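Local coordinates for protein BugD (PDB 2F5X) that binds aspartic acid as a periplasmic solute receptor and probably delivers such ligands to a membrane transporter of the tripartite tricarboxylate transporter family, at residues I116-G119 with D120-P123; P176-N179 with D180-G183; K254-K257 with S258-G262; P266-Q269 with E270-Q274. All blocks are in the same frame, centred on the assembly; numbering follows the deposited sequence.

Contact 1 (I116-G119 with D120-P123)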
loop_
_atom_site.group_PDB
_atom_site.type_symbol
_atom_site.label_atom_id
_atom_site.label_comp_id
_atom_site.label_asym_id
_atom_site.label_seq_id
_atom_site.Cartn_x
_atom_site.Cartn_y
_atom_site.Cartn_z
ATOM N N ILE A 116 4.684 7.424 12.061
ATOM C CA ILE A 116 3.850 7.877 13.169
ATOM C C ILE A 116 4.092 7.033 14.418
ATOM O O ILE A 116 4.664 5.940 14.351
ATOM C CB ILE A 116 2.329 7.843 12.800
ATOM C CG1 ILE A 116 1.863 6.411 12.460
ATOM C CG2 ILE A 116 1.994 8.844 11.686
ATOM C CD1 ILE A 116 0.331 6.292 12.344
ATOM N N ALA A 117 3.629 7.535 15.559
ATOM C CA ALA A 117 3.700 6.779 16.801
ATOM C C ALA A 117 2.460 7.031 17.646
ATOM O O ALA A 117 1.678 7.948 17.359
ATOM C CB ALA A 117 4.962 7.148 17.577
ATOM N N ARG A 118 2.286 6.217 18.686
ATOM C CA ARG A 118 1.187 6.412 19.625
ATOM C C ARG A 118 1.218 7.845 20.162
ATOM O O ARG A 118 2.284 8.471 20.231
ATOM C CB ARG A 118 1.244 5.380 20.765
ATOM C CG ARG A 118 2.587 5.252 21.482
ATOM C CD ARG A 118 2.524 4.248 22.641
ATOM N NE ARG A 118 3.822 3.922 23.218
ATOM C CZ ARG A 118 4.396 4.587 24.216
ATOM N NH1 ARG A 118 3.800 5.657 24.743
ATOM N NH2 ARG A 118 5.577 4.182 24.687
ATOM N N GLY A 119 0.038 8.366 20.495
ATOM C CA GLY A 119 -0.138 9.773 20.824
ATOM C C GLY A 119 0.700 10.297 21.976
ATOM O O GLY A 119 0.910 11.503 22.078
ATOM N N ASP A 120 1.167 9.402 22.841
ATOM C CA ASP A 120 1.987 9.786 23.986
ATOM C C ASP A 120 3.439 9.316 23.896
ATOM O O ASP A 120 4.158 9.308 24.904
ATOM C CB ASP A 120 1.358 9.278 25.285
ATOM C CG ASP A 120 1.294 7.768 25.351
ATOM O OD1 ASP A 120 1.414 7.094 24.294
ATOM O OD2 ASP A 120 1.120 7.162 26.431
ATOM N N PHE A 121 3.873 8.924 22.700
ATOM C CA PHE A 121 5.273 8.539 22.491
ATOM C C PHE A 121 6.173 9.739 22.801
ATOM O O PHE A 121 5.912 10.835 22.311
ATOM C CB PHE A 121 5.465 8.086 21.044
ATOM C CG PHE A 121 6.577 7.087 20.850
ATOM C CD1 PHE A 121 6.659 5.939 21.641
ATOM C CD2 PHE A 121 7.533 7.290 19.859
ATOM C CE1 PHE A 121 7.684 5.010 21.453
ATOM C CE2 PHE A 121 8.566 6.364 19.653
ATOM C CZ PHE A 121 8.639 5.217 20.456
ATOM N N PRO A 122 7.195 9.572 23.644
ATOM C CA PRO A 122 7.992 10.733 24.088
ATOM C C PRO A 122 8.580 11.686 23.017
ATOM O O PRO A 122 8.376 12.892 23.212
ATOM C CB PRO A 122 9.081 10.112 24.973
ATOM C CG PRO A 122 8.424 8.878 25.514
ATOM C CD PRO A 122 7.627 8.325 24.311
ATOM N N PRO A 123 9.258 11.227 21.960
ATOM C CA PRO A 123 9.851 12.174 21.002
ATOM C C PRO A 123 8.836 13.044 20.260
ATOM O O PRO A 123 7.740 12.592 19.929
ATOM C CB PRO A 123 10.625 11.279 20.026
ATOM C CG PRO A 123 10.092 9.909 20.201
ATOM C CD PRO A 123 9.538 9.824 21.593
#
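A type I beta turn from Arg118 to Phe121 takes the chain out of strand 102-117, and the side chains of Arg118, Asp120 and Phe121 meet around it. The turn is closed by its backbone bond, Phe121 N to Arg118 O at 3.0 Å. Arg118 then folds forward over the turn. Its CG sits between the backbone N and the carbonyl carbon (chi1 51°), and the chain runs extended to NE, which brings the guanidinium to the Asp120 carboxylate and the Phe121 ring. NH1 forms a salt bridge to Asp120 OD1 at 2.8 Å. The oxygen lies in the guanidinium plane, but the nitrogen comes to it from above the carboxylate, the two planes standing 70° apart.

This turn opens the connection from the strand to helix 126-136, a strand-to-helix passage of the alpha/beta architecture of periplasmic binding proteins. Asp187, beside the neighbouring strand 188-192, takes the NE of Arg118 in a second salt bridge, so the guanidinium is held by two carboxylates and its rotation is restricted. Phe121 presents the edge of its ring to one guanidinium face, CD1 lying 3.7 Å from Arg118 CZ, with the two planes almost perpendicular at 83°. Farther back, Ala117 CB reaches Phe121 CD2 at 3.4 Å, a close apolar contact made obliquely to the ring. The buried ring also packs on Leu129 and meets Tyr132 edge-to-face, both on helix 126-136, while the Asp120 carboxylate stays on the exposed side of the turn.

Contact 2 (P176-N179 with D180-G183)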
loop_
_atom_site.group_PDB
_atom_site.type_symbol
_atom_site.label_atom_id
_atom_site.label_comp_id
_atom_site.label_asym_id
_atom_site.label_seq_id
_atom_site.Cartn_x
_atom_site.Cartn_y
_atom_site.Cartn_z
ATOM N N PRO A 176 -6.404 -2.652 11.590
ATOM C CA PRO A 176 -6.222 -3.246 12.927
ATOM C C PRO A 176 -4.945 -2.761 13.620
ATOM O O PRO A 176 -4.950 -2.592 14.845
ATOM C CB PRO A 176 -6.145 -4.757 12.660
ATOM C CG PRO A 176 -5.965 -4.917 11.221
ATOM C CD PRO A 176 -6.505 -3.685 10.546
ATOM N N ALA A 177 -3.876 -2.532 12.861
ATOM C CA ALA A 177 -2.646 -2.006 13.472
ATOM C C ALA A 177 -2.899 -0.628 14.071
ATOM O O ALA A 177 -2.489 -0.355 15.200
ATOM C CB ALA A 177 -1.524 -1.958 12.468
HETATM N N MSE A 178 -3.586 0.230 13.314
HETATM C CA MSE A 178 -3.936 1.572 13.790
HETATM C C MSE A 178 -4.778 1.528 15.064
HETATM O O MSE A 178 -4.569 2.339 15.980
HETATM C CB MSE A 178 -4.675 2.373 12.711
HETATM C CG MSE A 178 -5.078 3.777 13.157
HETATM SE SE MSE A 178 -3.566 4.965 13.525
HETATM C CE MSE A 178 -3.139 5.419 11.630
ATOM N N ASN A 179 -5.721 0.585 15.121
ATOM C CA ASN A 179 -6.506 0.371 16.338
ATOM C C ASN A 179 -5.585 0.186 17.543
ATOM O O ASN A 179 -5.782 0.808 18.588
ATOM C CB ASN A 179 -7.399 -0.869 16.206
ATOM C CG ASN A 179 -8.587 -0.658 15.291
ATOM O OD1 ASN A 179 -8.944 -1.554 14.506
ATOM N ND2 ASN A 179 -9.227 0.511 15.389
ATOM N N ASP A 180 -4.587 -0.678 17.394
ATOM C CA ASP A 180 -3.663 -0.951 18.484
ATOM C C ASP A 180 -2.768 0.251 18.781
ATOM O O ASP A 180 -2.445 0.512 19.946
ATOM C CB ASP A 180 -2.822 -2.196 18.205
ATOM C CG ASP A 180 -3.466 -3.467 18.727
ATOM O OD1 ASP A 180 -4.625 -3.417 19.196
ATOM O OD2 ASP A 180 -2.875 -4.560 18.721
ATOM N N LEU A 181 -2.369 0.985 17.743
ATOM C CA LEU A 181 -1.542 2.175 17.949
ATOM C C LEU A 181 -2.325 3.229 18.730
ATOM O O LEU A 181 -1.822 3.802 19.709
ATOM C CB LEU A 181 -1.059 2.739 16.608
ATOM C CG LEU A 181 -0.024 3.863 16.664
ATOM C CD1 LEU A 181 1.366 3.283 16.757
ATOM C CD2 LEU A 181 -0.130 4.719 15.407
ATOM N N LEU A 182 -3.569 3.462 18.318
ATOM C CA LEU A 182 -4.447 4.386 19.035
ATOM C C LEU A 182 -4.700 3.916 20.463
ATOM O O LEU A 182 -4.843 4.738 21.373
ATOM C CB LEU A 182 -5.777 4.574 18.296
ATOM C CG LEU A 182 -5.712 5.297 16.952
ATOM C CD1 LEU A 182 -7.060 5.191 16.238
ATOM C CD2 LEU A 182 -5.309 6.752 17.108
ATOM N N GLY A 183 -4.719 2.601 20.656
ATOM C CA GLY A 183 -4.941 2.003 21.966
ATOM C C GLY A 183 -3.681 1.911 22.806
ATOM O O GLY A 183 -3.724 1.395 23.929
#
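Pro176 meets Asp180 through its carbonyl oxygen, which accepts the Asp180 N-H at 3.2 Å, the longest of four consecutive i to i+4 bonds here. Its ring lies on the ligand side of the helix, its side chain about 6 Å from the bound aspartic acid. Ala177 follows, its O taking Leu181 N at 2.9 Å. Its methyl group turns away from the later residues, onto Met189 of strand 188-192 and Tyr171; the hydroxyl of Tyr171 hydrogen-bonds Asp180 OD2, which gives that carboxylate a partner outside the helix.

Met178, present as selenomethionine, carries most of the side-chain packing. CG is anti to the backbone N (chi1 179°), and a bend at chi2 turns SE toward the following turn of the helix. SE comes to 3.9 Å from Leu181 CD2, while CG lies 3.9 Å from Leu182 CD1, so the two leucines touch different parts of one flexible chain. Helix 174-182 leads from strand 167-170 to strand 188-192 in the alpha/beta fold, and the pocket residue Thr174 lies at its start. On the inward face Met178 and Leu181 both pack on Ile116 of strand 102-117; Met178 and Leu182 also reach Gln199 of helix 193-201. The Met178 carbonyl receives Leu182 N at 2.8 Å, nearly straight at 174°, with Leu182 CG pressed against the same oxygen at 3.3 Å.

Asn179 comes last, on the exposed face. Its O accepts Gly183 N at 2.9 Å, a more bent bond with an N-H...O angle of 137°, made where the chain is leaving the helix.

Contact 3 (K254-K257 with S258-G262)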
loop_
_atom_site.group_PDB
_atom_site.type_symbol
_atom_site.label_atom_id
_atom_site.label_comp_id
_atom_site.label_asym_id
_atom_site.label_seq_id
_atom_site.Cartn_x
_atom_site.Cartn_y
_atom_site.Cartn_z
ATOM N N LYS A 254 -12.784 -3.816 -21.374
ATOM C CA LYS A 254 -13.878 -3.188 -20.634
ATOM C C LYS A 254 -13.391 -2.705 -19.274
ATOM O O LYS A 254 -13.731 -1.593 -18.834
ATOM C CB LYS A 254 -15.047 -4.168 -20.460
ATOM C CG LYS A 254 -16.242 -3.614 -19.664
ATOM C CD LYS A 254 -16.932 -2.445 -20.361
ATOM C CE LYS A 254 -18.147 -1.994 -19.565
ATOM N NZ LYS A 254 -18.814 -0.800 -20.157
ATOM N N LEU A 255 -12.594 -3.540 -18.611
ATOM C CA LEU A 255 -12.024 -3.173 -17.319
ATOM C C LEU A 255 -11.080 -1.972 -17.429
ATOM O O LEU A 255 -11.106 -1.101 -16.569
ATOM C CB LEU A 255 -11.340 -4.372 -16.654
ATOM C CG LEU A 255 -12.292 -5.426 -16.056
ATOM C CD1 LEU A 255 -11.567 -6.757 -15.808
ATOM C CD2 LEU A 255 -12.966 -4.936 -14.762
ATOM N N VAL A 256 -10.263 -1.922 -18.483
ATOM C CA VAL A 256 -9.370 -0.773 -18.703
ATOM C C VAL A 256 -10.176 0.522 -18.875
ATOM O O VAL A 256 -9.881 1.540 -18.238
ATOM C CB VAL A 256 -8.414 -1.003 -19.909
ATOM C CG1 VAL A 256 -7.652 0.254 -20.243
ATOM C CG2 VAL A 256 -7.432 -2.118 -19.590
ATOM N N LYS A 257 -11.212 0.467 -19.706
ATOM C CA LYS A 257 -12.043 1.643 -19.951
ATOM C C LYS A 257 -12.721 2.126 -18.672
ATOM O O LYS A 257 -12.805 3.333 -18.421
ATOM C CB LYS A 257 -13.100 1.338 -21.009
ATOM C CG LYS A 257 -12.534 1.341 -22.405
ATOM C CD LYS A 257 -13.496 0.688 -23.376
ATOM C CE LYS A 257 -14.572 1.648 -23.797
ATOM N NZ LYS A 257 -15.375 1.058 -24.906
ATOM N N SER A 258 -13.187 1.175 -17.866
ATOM C CA SER A 258 -13.878 1.485 -16.618
ATOM C C SER A 258 -12.912 2.052 -15.584
ATOM O O SER A 258 -13.245 3.005 -14.888
ATOM C CB SER A 258 -14.582 0.243 -16.067
ATOM O OG SER A 258 -15.507 -0.270 -17.012
ATOM N N LEU A 259 -11.718 1.472 -15.498
ATOM C CA LEU A 259 -10.685 2.001 -14.614
ATOM C C LEU A 259 -10.317 3.434 -15.004
ATOM O O LEU A 259 -10.244 4.315 -14.146
ATOM C CB LEU A 259 -9.437 1.097 -14.601
ATOM C CG LEU A 259 -8.237 1.623 -13.795
ATOM C CD1 LEU A 259 -8.561 1.793 -12.300
ATOM C CD2 LEU A 259 -7.016 0.739 -13.984
ATOM N N GLN A 260 -10.121 3.674 -16.299
ATOM C CA GLN A 260 -9.754 5.015 -16.752
ATOM C C GLN A 260 -10.830 6.034 -16.383
ATOM O O GLN A 260 -10.526 7.139 -15.927
ATOM C CB GLN A 260 -9.485 5.015 -18.252
ATOM C CG GLN A 260 -8.138 4.388 -18.565
ATOM C CD GLN A 260 -7.835 4.315 -20.042
ATOM O OE1 GLN A 260 -8.524 4.937 -20.867
ATOM N NE2 GLN A 260 -6.795 3.567 -20.386
ATOM N N ALA A 261 -12.086 5.644 -16.555
ATOM C CA ALA A 261 -13.192 6.529 -16.217
ATOM C C ALA A 261 -13.262 6.745 -14.707
ATOM O O ALA A 261 -13.500 7.860 -14.242
ATOM C CB ALA A 261 -14.495 5.967 -16.739
ATOM N N GLY A 262 -13.044 5.675 -13.947
ATOM C CA GLY A 262 -13.016 5.763 -12.492
ATOM C C GLY A 262 -11.951 6.716 -11.966
ATOM O O GLY A 262 -12.184 7.442 -10.999
#
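Two donors of Ser258 converge on the carbonyl oxygen of Lys254. The backbone N comes at 3.0 Å in the ordinary helical bond, and the hydroxyl OG donates to the same oxygen at 2.9 Å. They arrive from opposite faces of the carbonyl plane, OG standing 35° out of it. The serine torsion makes this possible: with OG anti to the carbonyl carbon (chi1 -58°), the hydroxyl is turned back along the helix, and a buried polar group is satisfied within its own turn.

The next three carbonyls receive one backbone N-H each: Leu255 O from Leu259 N, Val256 O from Gln260 N at 2.9 Å, and Lys257 O from Ala261 N at 3.1 Å. Ser258 O accepts Gly262 N, and Gly262 O accepts from Ser41 OG of helix 30-46. Helix 249-263 lies against that helix, and Lys254 and Gln260 find their acceptors outside residues 254-262. Lys254 is bent at chi2, and its NZ donates to the carbonyl of Thr45 in helix 30-46; Ser258 packs on Met42, Thr45 and Leu46 of the same helix.

Gln260 runs side by side with Val256, both pointing the same way. Its NE2 is hydrogen-bonded to the carbonyl of Ala284, so the amide spans from this helix to a loop, while NE2 also lies against the Val256 methyl CG1 at 3.4 Å. Leu255, Val256 and Leu259 all meet Ile105 of strand 102-117.

Contact 4 (P266-Q269 with E270-Q274)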
loop_
_atom_site.group_PDB
_atom_site.type_symbol
_atom_site.label_atom_id
_atom_site.label_comp_id
_atom_site.label_asym_id
_atom_site.label_seq_id
_atom_site.Cartn_x
_atom_site.Cartn_y
_atom_site.Cartn_z
ATOM N N PRO A 266 -14.283 13.141 -10.747
ATOM C CA PRO A 266 -14.003 14.192 -9.755
ATOM C C PRO A 266 -14.171 13.790 -8.294
ATOM O O PRO A 266 -13.356 14.212 -7.467
ATOM C CB PRO A 266 -15.020 15.293 -10.094
ATOM C CG PRO A 266 -15.511 14.991 -11.444
ATOM C CD PRO A 266 -15.363 13.530 -11.677
ATOM N N LYS A 267 -15.213 13.027 -7.975
ATOM C CA LYS A 267 -15.437 12.605 -6.587
ATOM C C LYS A 267 -14.290 11.727 -6.098
ATOM O O LYS A 267 -13.748 11.928 -4.995
ATOM C CB LYS A 267 -16.775 11.873 -6.431
ATOM C CG LYS A 267 -17.117 11.533 -4.978
ATOM C CD LYS A 267 -18.438 10.781 -4.852
ATOM C CE LYS A 267 -18.680 10.358 -3.407
ATOM N NZ LYS A 267 -20.058 9.825 -3.206
ATOM N N PHE A 268 -13.916 10.758 -6.923
ATOM C CA PHE A 268 -12.782 9.898 -6.593
ATOM C C PHE A 268 -11.518 10.736 -6.388
ATOM O O PHE A 268 -10.827 10.589 -5.381
ATOM C CB PHE A 268 -12.574 8.836 -7.681
ATOM C CG PHE A 268 -11.362 7.976 -7.452
ATOM C CD1 PHE A 268 -11.365 6.996 -6.456
ATOM C CD2 PHE A 268 -10.212 8.166 -8.212
ATOM C CE1 PHE A 268 -10.240 6.205 -6.225
ATOM C CE2 PHE A 268 -9.083 7.383 -7.986
ATOM C CZ PHE A 268 -9.101 6.398 -6.981
ATOM N N GLN A 269 -11.226 11.624 -7.337
ATOM C CA GLN A 269 -10.016 12.453 -7.260
ATOM C C GLN A 269 -9.986 13.393 -6.046
ATOM O O GLN A 269 -8.922 13.589 -5.447
ATOM C CB GLN A 269 -9.789 13.218 -8.577
ATOM C CG GLN A 269 -9.378 12.296 -9.738
ATOM C CD GLN A 269 -8.071 12.695 -10.426
ATOM O OE1 GLN A 269 -7.766 12.199 -11.524
ATOM N NE2 GLN A 269 -7.306 13.578 -9.799
ATOM N N GLU A 270 -11.141 13.947 -5.673
ATOM C CA GLU A 270 -11.224 14.793 -4.481
ATOM C C GLU A 270 -10.875 14.006 -3.223
ATOM O O GLU A 270 -10.097 14.478 -2.385
ATOM C CB GLU A 270 -12.609 15.430 -4.330
ATOM C CG GLU A 270 -12.730 16.421 -3.170
ATOM C CD GLU A 270 -11.588 17.436 -3.091
ATOM O OE1 GLU A 270 -11.166 17.980 -4.141
ATOM O OE2 GLU A 270 -11.108 17.694 -1.963
ATOM N N ARG A 271 -11.446 12.809 -3.100
ATOM C CA ARG A 271 -11.168 11.962 -1.938
ATOM C C ARG A 271 -9.697 11.575 -1.893
ATOM O O ARG A 271 -9.074 11.633 -0.833
ATOM C CB ARG A 271 -12.067 10.718 -1.895
ATOM C CG ARG A 271 -11.845 9.842 -0.635
ATOM C CD ARG A 271 -12.229 10.521 0.680
ATOM N NE ARG A 271 -12.106 9.627 1.834
ATOM C CZ ARG A 271 -11.810 10.024 3.077
ATOM N NH1 ARG A 271 -11.596 11.306 3.350
ATOM N NH2 ARG A 271 -11.720 9.132 4.054
HETATM N N MSE A 272 -9.139 11.201 -3.045
HETATM C CA MSE A 272 -7.714 10.865 -3.110
HETATM C C MSE A 272 -6.830 12.054 -2.737
HETATM O O MSE A 272 -5.877 11.909 -1.956
HETATM C CB MSE A 272 -7.328 10.314 -4.493
HETATM C CG MSE A 272 -7.948 8.938 -4.809
HETATM SE SE MSE A 272 -7.611 7.516 -3.480
HETATM C CE MSE A 272 -9.353 7.574 -2.517
ATOM N N LYS A 273 -7.170 13.233 -3.260
ATOM C CA LYS A 273 -6.411 14.450 -2.964
ATOM C C LYS A 273 -6.398 14.746 -1.458
ATOM O O LYS A 273 -5.346 15.020 -0.877
ATOM C CB LYS A 273 -6.984 15.635 -3.755
ATOM C CG LYS A 273 -6.229 16.934 -3.553
ATOM C CD LYS A 273 -6.983 18.121 -4.161
ATOM C CE LYS A 273 -6.206 19.415 -3.979
ATOM N NZ LYS A 273 -6.222 19.859 -2.547
ATOM N N GLN A 274 -7.562 14.640 -0.826
ATOM C CA GLN A 274 -7.673 14.872 0.615
ATOM C C GLN A 274 -6.803 13.898 1.405
ATOM O O GLN A 274 -6.234 14.266 2.434
ATOM C CB GLN A 274 -9.121 14.740 1.064
ATOM C CG GLN A 274 -10.015 15.874 0.575
ATOM C CD GLN A 274 -11.477 15.644 0.896
ATOM O OE1 GLN A 274 -11.937 14.501 0.931
ATOM N NE2 GLN A 274 -12.218 16.730 1.124
#
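Met272, a selenomethionine, sets its CG over one face of the Phe268 ring. This CG stands 3.8 Å from the ring centroid and 20° off the normal, a CH-pi contact displaced toward the rim; the closest ring atom is CZ, 3.5 Å from Met272 CG. The selenium is farther out, 4.6 Å from the centroid and 39° off the normal, and therefore meets the ring obliquely. Both first torsions contribute: Phe268 CG is anti to the backbone N (chi1 176°), which sends the ring out from the helix, its far end leaning toward the next turn, whereas Met272 CG is anti to its carbonyl carbon and leans back to it.

Beneath this pair, Met272 N donates to Phe268 O at 2.9 Å, one of four successive i to i+4 bonds from Pro266 to Lys273. On another side Lys267 extends to a salt bridge with Glu40 of helix 30-46, while Glu270, exposed, bends away at chi2. Asp265 OD2 accepts the Phe268 N-H at the helix start. Both members of the pair pack on Val109 of strand 102-117 and Val279 of strand 278-279, a Met-aromatic contact on the buried side of an amphipathic helix.

In the fold
Contacts 1 and 2 belong together, Ile116 CD1 meeting Leu181 CD2 at 3.5 Å. Contacts 3 and 4 lie on successive helices that flank helix 30-46, and touch through Gly262 O and Phe268 CD2. Contacts 1 and 3 have centres about 41 Å apart, and strand 102-117 runs between them: contact 1 leaves its end, and contacts 2, 3 and 4 pack side chains on it. Each sets a buried side against an exposed one: Phe121 against Asp120, Met178 and Leu181 against Asn179, Leu255, Ser258 and Leu259 against Lys257, Phe268 and Met272 against Glu270 and Lys273. Contact 4 has the most exposed residues. The chemistry runs from salt bridge to apolar packing, shared carbonyl and Met-aromatic pair.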